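Local coordinates for protein metallo-beta-lactamase FIM-1 (PDB 6V3Q) that probably hydrolyses the amide bond of beta-lactam antibiotics with the help of zinc, yielding substituted beta-amino acids and so contributing to antibiotic resistance, at residues A[47-51]-A[133-137]; A[137-141]-A[191-196]. All blocks are in the same frame, centred on the assembly; numbering follows the deposited sequence.

In the fold
The first segment lies on strand 46-50, the fourth strand of the seven-stranded sheet; 82 residues on, interaction 1 closes a long loop by bringing the turn 133-136 against it. That turn leads from strand 129-130 into strand 137-139 at one border of the five-stranded sheet. Interaction 2 starts at V137, where interaction 1 ends, and closes a second loop of about 50 residues with the end of helix 185-195. The two loops are consecutive, neither nested nor crossed. The centres of the two contacts lie about 15 Å apart, joined by packing of L133 CD1 on I138 CD1 at 4.0 Å. Together they tie the first sheet to the second, and the second to a covering helix.

Interaction 1 of 2, residues A[47-51]-A[133-137]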
ATOM      1  N   SER A  47     -25.119   6.753 -17.334  1.00 65.53           N
ATOM      2  CA  SER A  47     -24.599   6.834 -15.976  1.00 66.04           C
ATOM      3  C   SER A  47     -23.608   7.985 -15.856  1.00 62.54           C
ATOM      4  O   SER A  47     -23.003   8.422 -16.840  1.00 58.75           O
ATOM      5  CB  SER A  47     -23.945   5.514 -15.553  1.00 72.70           C
ATOM      6  OG  SER A  47     -22.939   5.125 -16.471  1.00 81.59           O
ATOM      7  N   ILE A  48     -23.449   8.466 -14.625  1.00 59.79           N
ATOM      8  CA  ILE A  48     -22.559   9.575 -14.302  1.00 51.46           C
ATOM      9  C   ILE A  48     -21.373   9.022 -13.526  1.00 51.89           C
ATOM     10  O   ILE A  48     -21.550   8.217 -12.604  1.00 54.97           O
ATOM     11  CB  ILE A  48     -23.286  10.661 -13.492  1.00 54.30           C
ATOM     12  CG1 ILE A  48     -24.497  11.183 -14.269  1.00 57.28           C
ATOM     13  CG2 ILE A  48     -22.338  11.804 -13.150  1.00 53.66           C
ATOM     14  CD1 ILE A  48     -25.510  11.901 -13.408  1.00 56.46           C
ATOM     15  N   LEU A  49     -20.169   9.449 -13.898  1.00 53.17           N
ATOM     16  CA  LEU A  49     -18.943   9.006 -13.248  1.00 54.63           C
ATOM     17  C   LEU A  49     -18.443  10.103 -12.317  1.00 58.67           C
ATOM     18  O   LEU A  49     -18.276  11.253 -12.735  1.00 61.68           O
ATOM     19  CB  LEU A  49     -17.871   8.652 -14.277  1.00 54.61           C
ATOM     20  CG  LEU A  49     -16.501   8.275 -13.705  1.00 54.17           C
ATOM     21  CD1 LEU A  49     -16.589   7.007 -12.868  1.00 56.21           C
ATOM     22  CD2 LEU A  49     -15.460   8.120 -14.807  1.00 57.88           C
ATOM     23  N   VAL A  50     -18.218   9.749 -11.061  1.00 55.94           N
ATOM     24  CA  VAL A  50     -17.581  10.638 -10.102  1.00 57.42           C
ATOM     25  C   VAL A  50     -16.164  10.123  -9.899  1.00 55.70           C
ATOM     26  O   VAL A  50     -15.967   9.026  -9.364  1.00 58.55           O
ATOM     27  CB  VAL A  50     -18.359  10.699  -8.782  1.00 53.11           C
ATOM     28  CG1 VAL A  50     -17.695  11.661  -7.813  1.00 56.18           C
ATOM     29  CG2 VAL A  50     -19.801  11.105  -9.040  1.00 46.56           C
ATOM     30  N   ASP A  51     -15.185  10.902 -10.365  1.00 54.59           N
ATOM     31  CA  ASP A  51     -13.762  10.594 -10.240  1.00 61.81           C
ATOM     32  C   ASP A  51     -13.318   9.426 -11.112  1.00 63.29           C
ATOM     33  O   ASP A  51     -14.031   8.426 -11.258  1.00 66.45           O
ATOM     34  CB  ASP A  51     -13.399  10.321  -8.781  1.00 74.99           C
ATOM     35  CG  ASP A  51     -13.393  11.579  -7.944  1.00 94.56           C
ATOM     36  OD1 ASP A  51     -13.245  12.673  -8.523  1.00 99.21           O
ATOM     37  OD2 ASP A  51     -13.520  11.474  -6.709  1.00102.45           O
ATOM     38  N   LEU A 133     -25.601  18.009 -12.851  1.00 62.51           N
ATOM     39  CA  LEU A 133     -25.575  16.558 -12.971  1.00 62.68           C
ATOM     40  C   LEU A 133     -26.607  15.917 -12.050  1.00 65.56           C
ATOM     41  O   LEU A 133     -26.332  14.919 -11.381  1.00 63.87           O
ATOM     42  CB  LEU A 133     -24.178  16.015 -12.679  1.00 62.29           C
ATOM     43  CG  LEU A 133     -23.115  16.334 -13.729  1.00 65.17           C
ATOM     44  CD1 LEU A 133     -21.790  15.697 -13.354  1.00 64.01           C
ATOM     45  CD2 LEU A 133     -23.575  15.862 -15.098  1.00 63.82           C
ATOM     46  N   HIS A 134     -27.807  16.491 -12.011  1.00 63.43           N
ATOM     47  CA  HIS A 134     -28.882  15.946 -11.194  1.00 63.07           C
ATOM     48  C   HIS A 134     -29.103  14.476 -11.550  1.00 65.47           C
ATOM     49  O   HIS A 134     -29.086  14.119 -12.735  1.00 63.79           O
ATOM     50  CB  HIS A 134     -30.166  16.754 -11.412  1.00 62.41           C
ATOM     51  CG  HIS A 134     -31.242  16.470 -10.410  1.00 64.13           C
ATOM     52  ND1 HIS A 134     -32.206  15.504 -10.607  1.00 68.03           N
ATOM     53  CD2 HIS A 134     -31.504  17.022  -9.203  1.00 67.38           C
ATOM     54  CE1 HIS A 134     -33.018  15.476  -9.566  1.00 69.46           C
ATOM     55  NE2 HIS A 134     -32.614  16.387  -8.700  1.00 72.63           N
ATOM     56  N   PRO A 135     -29.325  13.593 -10.562  1.00 64.79           N
ATOM     57  CA  PRO A 135     -29.637  13.882  -9.157  1.00 62.65           C
ATOM     58  C   PRO A 135     -28.449  14.171  -8.241  1.00 57.94           C
ATOM     59  O   PRO A 135     -28.673  14.357  -7.048  1.00 60.67           O
ATOM     60  CB  PRO A 135     -30.341  12.603  -8.698  1.00 62.02           C
ATOM     61  CG  PRO A 135     -29.857  11.512  -9.631  1.00 63.17           C
ATOM     62  CD  PRO A 135     -29.116  12.151 -10.778  1.00 59.40           C
ATOM     63  N   LEU A 136     -27.227  14.216  -8.766  1.00 61.44           N
ATOM     64  CA  LEU A 136     -26.105  14.638  -7.939  1.00 61.79           C
ATOM     65  C   LEU A 136     -26.277  16.103  -7.555  1.00 56.63           C
ATOM     66  O   LEU A 136     -26.711  16.927  -8.364  1.00 59.02           O
ATOM     67  CB  LEU A 136     -24.766  14.456  -8.666  1.00 62.92           C
ATOM     68  CG  LEU A 136     -24.336  13.188  -9.404  1.00 69.46           C
ATOM     69  CD1 LEU A 136     -22.862  13.288  -9.802  1.00 66.59           C
ATOM     70  CD2 LEU A 136     -24.577  11.920  -8.602  1.00 71.63           C
ATOM     71  N   VAL A 137     -25.950  16.424  -6.309  1.00 57.90           N
ATOM     72  CA  VAL A 137     -25.712  17.802  -5.902  1.00 53.83           C
ATOM     73  C   VAL A 137     -24.209  17.969  -5.749  1.00 52.12           C
ATOM     74  O   VAL A 137     -23.585  17.320  -4.900  1.00 53.80           O
ATOM     75  CB  VAL A 137     -26.452  18.165  -4.605  1.00 55.97           C
ATOM     76  CG1 VAL A 137     -26.023  19.549  -4.127  1.00 48.34           C
ATOM     77  CG2 VAL A 137     -27.955  18.134  -4.825  1.00 50.80           C
TER
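I48 points from its strand at the turn 133-136 and overlaps L133 and L136. Its CG2 lies 3.9 Å from L133 CD1 and 3.7 Å from L136 CD1, while I48 CD1 sits 3.7 Å from the carbonyl oxygen L133 O and 4.5 Å from P135 CD. V50, two residues on, directs its CB sideways to the turn, yet its CG2 comes to 3.8 Å from L136 CD1, which makes the L136 methyl a shared partner of both strand residues. L49, between them, points away. Apart from that backbone oxygen the contacts are between apolar side chains, and they are modest, burying 192 Å². L133-L136 form a type VIa turn, with a cis peptide before P135 and L136 N donating to L133 O (2.9 Å); L133 and L136 both point CB toward the strand. Around this cluster, W76 and V78 of strand 74-78 touch L133, and V41 of strand 33-43 touches L136, so neighbouring strands extend the apolar surface. Strand 46-50 belongs to the seven-stranded sheet and the turn connects two strands of the other; their meeting is part of the buried inter-sheet core of the metallo-beta-lactamase αβ/βα sandwich.

Interaction 2 of 2, residues A[137-141]-A[191-196]; sequences VIFDP and AVAQRF
Strand 137-139 runs extended into the loop residues D140 and P141, facing the last turn of helix 185-195. The short strand and helix axes approach to 11.0 Å, with their N-to-C directions at 151°, roughly antiparallel. V137 is nearest F196 (CA to CA 9.7 Å) and P141 nearest A191 (5.9 Å), the backbones closing together toward P141. V137, F139 and P141 direct CB toward the helix; I138 and D140 point away. Backbone hydrogen bonds R195 N to A191 O and F196 N to V192 O (3.0 Å each) hold the helix end, and F196 is the first to leave helical angles.

The central interaction is a CH-pi contact: R195 CG stands over one face of the F139 ring, 3.9 Å from its centroid and 15° off the normal. With F139 at chi1 t and R195 at chi1 t, chi2 p, the arginine lies across the ring and runs on to V137, its NH2 3.4 Å from V137 CG1.

Apolar contacts surround this pair. F139 CE2 is 4.3 Å from A191 CB, F139 CD2 is 4.3 Å from V192 CG2, and F139 CB is 4.0 Å from F196 CZ. F196, chi1 m, meets V137 CG1 at its ring edge, CE1 at 4.0 Å. P141 CB lies 3.7 Å from V192 CG2 and 4.4 Å from A191 CB. V151 of the adjoining strand touches F139, V192 and F196.

This is helix-on-sheet packing in an outer layer of the αβ/βα sandwich. With no hydrogen bond or salt bridge between the segments, it rests on van der Waals and CH-pi packing, the aliphatic part of R195 serving as apolar surface.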
ATOM      1  N   VAL A 137     -25.950  16.424  -6.309  1.00 57.90           N
ATOM      2  CA  VAL A 137     -25.712  17.802  -5.902  1.00 53.83           C
ATOM      3  C   VAL A 137     -24.209  17.969  -5.749  1.00 52.12           C
ATOM      4  O   VAL A 137     -23.585  17.320  -4.900  1.00 53.80           O
ATOM      5  CB  VAL A 137     -26.452  18.165  -4.605  1.00 55.97           C
ATOM      6  CG1 VAL A 137     -26.023  19.549  -4.127  1.00 48.34           C
ATOM      7  CG2 VAL A 137     -27.955  18.134  -4.825  1.00 50.80           C
ATOM      8  N   ILE A 138     -23.620  18.805  -6.595  1.00 49.15           N
ATOM      9  CA  ILE A 138     -22.199  19.112  -6.518  1.00 51.16           C
ATOM     10  C   ILE A 138     -22.047  20.360  -5.661  1.00 53.25           C
ATOM     11  O   ILE A 138     -22.620  21.410  -5.973  1.00 58.17           O
ATOM     12  CB  ILE A 138     -21.594  19.311  -7.914  1.00 54.70           C
ATOM     13  CG1 ILE A 138     -21.776  18.042  -8.755  1.00 53.90           C
ATOM     14  CG2 ILE A 138     -20.120  19.669  -7.800  1.00 48.14           C
ATOM     15  CD1 ILE A 138     -21.544  18.245 -10.231  1.00 58.05           C
ATOM     16  N   PHE A 139     -21.281  20.244  -4.583  1.00 47.30           N
ATOM     17  CA  PHE A 139     -21.186  21.273  -3.559  1.00 51.80           C
ATOM     18  C   PHE A 139     -19.734  21.692  -3.380  1.00 52.45           C
ATOM     19  O   PHE A 139     -18.830  20.850  -3.381  1.00 56.62           O
ATOM     20  CB  PHE A 139     -21.764  20.757  -2.236  1.00 46.59           C
ATOM     21  CG  PHE A 139     -21.717  21.754  -1.115  1.00 54.42           C
ATOM     22  CD1 PHE A 139     -22.538  22.869  -1.126  1.00 54.97           C
ATOM     23  CD2 PHE A 139     -20.867  21.567  -0.038  1.00 48.75           C
ATOM     24  CE1 PHE A 139     -22.498  23.790  -0.088  1.00 55.16           C
ATOM     25  CE2 PHE A 139     -20.823  22.482   1.001  1.00 51.71           C
ATOM     26  CZ  PHE A 139     -21.642  23.591   0.975  1.00 53.48           C
ATOM     27  N   ASP A 140     -19.518  23.000  -3.232  1.00 52.65           N
ATOM     28  CA  ASP A 140     -18.185  23.564  -3.047  1.00 53.83           C
ATOM     29  C   ASP A 140     -18.038  24.052  -1.612  1.00 57.74           C
ATOM     30  O   ASP A 140     -18.584  25.110  -1.259  1.00 57.26           O
ATOM     31  CB  ASP A 140     -17.948  24.713  -4.032  1.00 60.78           C
ATOM     32  CG  ASP A 140     -16.577  25.352  -3.870  1.00 74.66           C
ATOM     33  OD1 ASP A 140     -15.680  24.727  -3.263  1.00 79.34           O
ATOM     34  OD2 ASP A 140     -16.389  26.491  -4.349  1.00 78.97           O
ATOM     35  N   PRO A 141     -17.324  23.331  -0.750  1.00 55.42           N
ATOM     36  CA  PRO A 141     -17.229  23.713   0.663  1.00 50.26           C
ATOM     37  C   PRO A 141     -16.055  24.614   1.012  1.00 51.58           C
ATOM     38  O   PRO A 141     -15.931  25.002   2.179  1.00 57.10           O
ATOM     39  CB  PRO A 141     -17.076  22.350   1.347  1.00 48.99           C
ATOM     40  CG  PRO A 141     -16.274  21.558   0.370  1.00 51.13           C
ATOM     41  CD  PRO A 141     -16.660  22.043  -1.014  1.00 52.46           C
ATOM     42  N   ALA A 191     -19.132  22.382   6.765  1.00 45.99           N
ATOM     43  CA  ALA A 191     -20.050  22.906   5.760  1.00 50.63           C
ATOM     44  C   ALA A 191     -20.712  21.777   4.980  1.00 51.91           C
ATOM     45  O   ALA A 191     -21.886  21.881   4.606  1.00 55.29           O
ATOM     46  CB  ALA A 191     -19.312  23.854   4.813  1.00 41.94           C
ATOM     47  N   VAL A 192     -19.974  20.695   4.720  1.00 44.73           N
ATOM     48  CA  VAL A 192     -20.558  19.544   4.043  1.00 46.76           C
ATOM     49  C   VAL A 192     -21.579  18.866   4.944  1.00 51.08           C
ATOM     50  O   VAL A 192     -22.683  18.519   4.509  1.00 53.14           O
ATOM     51  CB  VAL A 192     -19.454  18.563   3.606  1.00 41.74           C
ATOM     52  CG1 VAL A 192     -20.061  17.310   2.984  1.00 40.50           C
ATOM     53  CG2 VAL A 192     -18.487  19.238   2.643  1.00 40.44           C
ATOM     54  N   ALA A 193     -21.223  18.667   6.218  1.00 48.28           N
ATOM     55  CA  ALA A 193     -22.133  18.020   7.156  1.00 51.01           C
ATOM     56  C   ALA A 193     -23.423  18.809   7.322  1.00 55.00           C
ATOM     57  O   ALA A 193     -24.489  18.223   7.540  1.00 57.98           O
ATOM     58  CB  ALA A 193     -21.448  17.839   8.510  1.00 43.20           C
ATOM     59  N   GLN A 194     -23.347  20.135   7.217  1.00 50.63           N
ATOM     60  CA  GLN A 194     -24.538  20.960   7.370  1.00 54.54           C
ATOM     61  C   GLN A 194     -25.351  21.026   6.084  1.00 50.99           C
ATOM     62  O   GLN A 194     -26.582  21.139   6.139  1.00 57.42           O
ATOM     63  CB  GLN A 194     -24.144  22.365   7.828  1.00 59.23           C
ATOM     64  CG  GLN A 194     -25.314  23.205   8.307  1.00 67.28           C
ATOM     65  CD  GLN A 194     -24.869  24.523   8.909  1.00 81.99           C
ATOM     66  OE1 GLN A 194     -23.727  24.664   9.346  1.00 87.11           O
ATOM     67  NE2 GLN A 194     -25.769  25.499   8.932  1.00 87.67           N
ATOM     68  N   ARG A 195     -24.691  20.961   4.925  1.00 47.59           N
ATOM     69  CA  ARG A 195     -25.421  20.967   3.661  1.00 50.68           C
ATOM     70  C   ARG A 195     -26.195  19.668   3.461  1.00 47.76           C
ATOM     71  O   ARG A 195     -27.341  19.687   2.995  1.00 51.77           O
ATOM     72  CB  ARG A 195     -24.455  21.206   2.500  1.00 50.55           C
ATOM     73  CG  ARG A 195     -25.099  21.136   1.124  1.00 49.64           C
ATOM     74  CD  ARG A 195     -26.248  22.127   0.986  1.00 53.80           C
ATOM     75  NE  ARG A 195     -26.802  22.127  -0.364  1.00 61.31           N
ATOM     76  CZ  ARG A 195     -27.684  21.238  -0.807  1.00 61.65           C
ATOM     77  NH1 ARG A 195     -28.114  20.263  -0.011  1.00 53.82           N
ATOM     78  NH2 ARG A 195     -28.136  21.317  -2.052  1.00 61.72           N
ATOM     79  N   PHE A 196     -25.587  18.536   3.802  1.00 48.12           N
ATOM     80  CA  PHE A 196     -26.246  17.235   3.723  1.00 48.37           C
ATOM     81  C   PHE A 196     -26.445  16.688   5.134  1.00 48.80           C
ATOM     82  O   PHE A 196     -25.859  15.675   5.527  1.00 48.94           O
ATOM     83  CB  PHE A 196     -25.433  16.272   2.858  1.00 48.34           C
ATOM     84  CG  PHE A 196     -25.034  16.836   1.524  1.00 53.73           C
ATOM     85  CD1 PHE A 196     -25.981  17.057   0.535  1.00 54.74           C
ATOM     86  CD2 PHE A 196     -23.710  17.135   1.255  1.00 52.52           C
ATOM     87  CE1 PHE A 196     -25.613  17.574  -0.695  1.00 55.56           C
ATOM     88  CE2 PHE A 196     -23.333  17.652   0.027  1.00 53.30           C
ATOM     89  CZ  PHE A 196     -24.286  17.872  -0.949  1.00 51.53           C
TER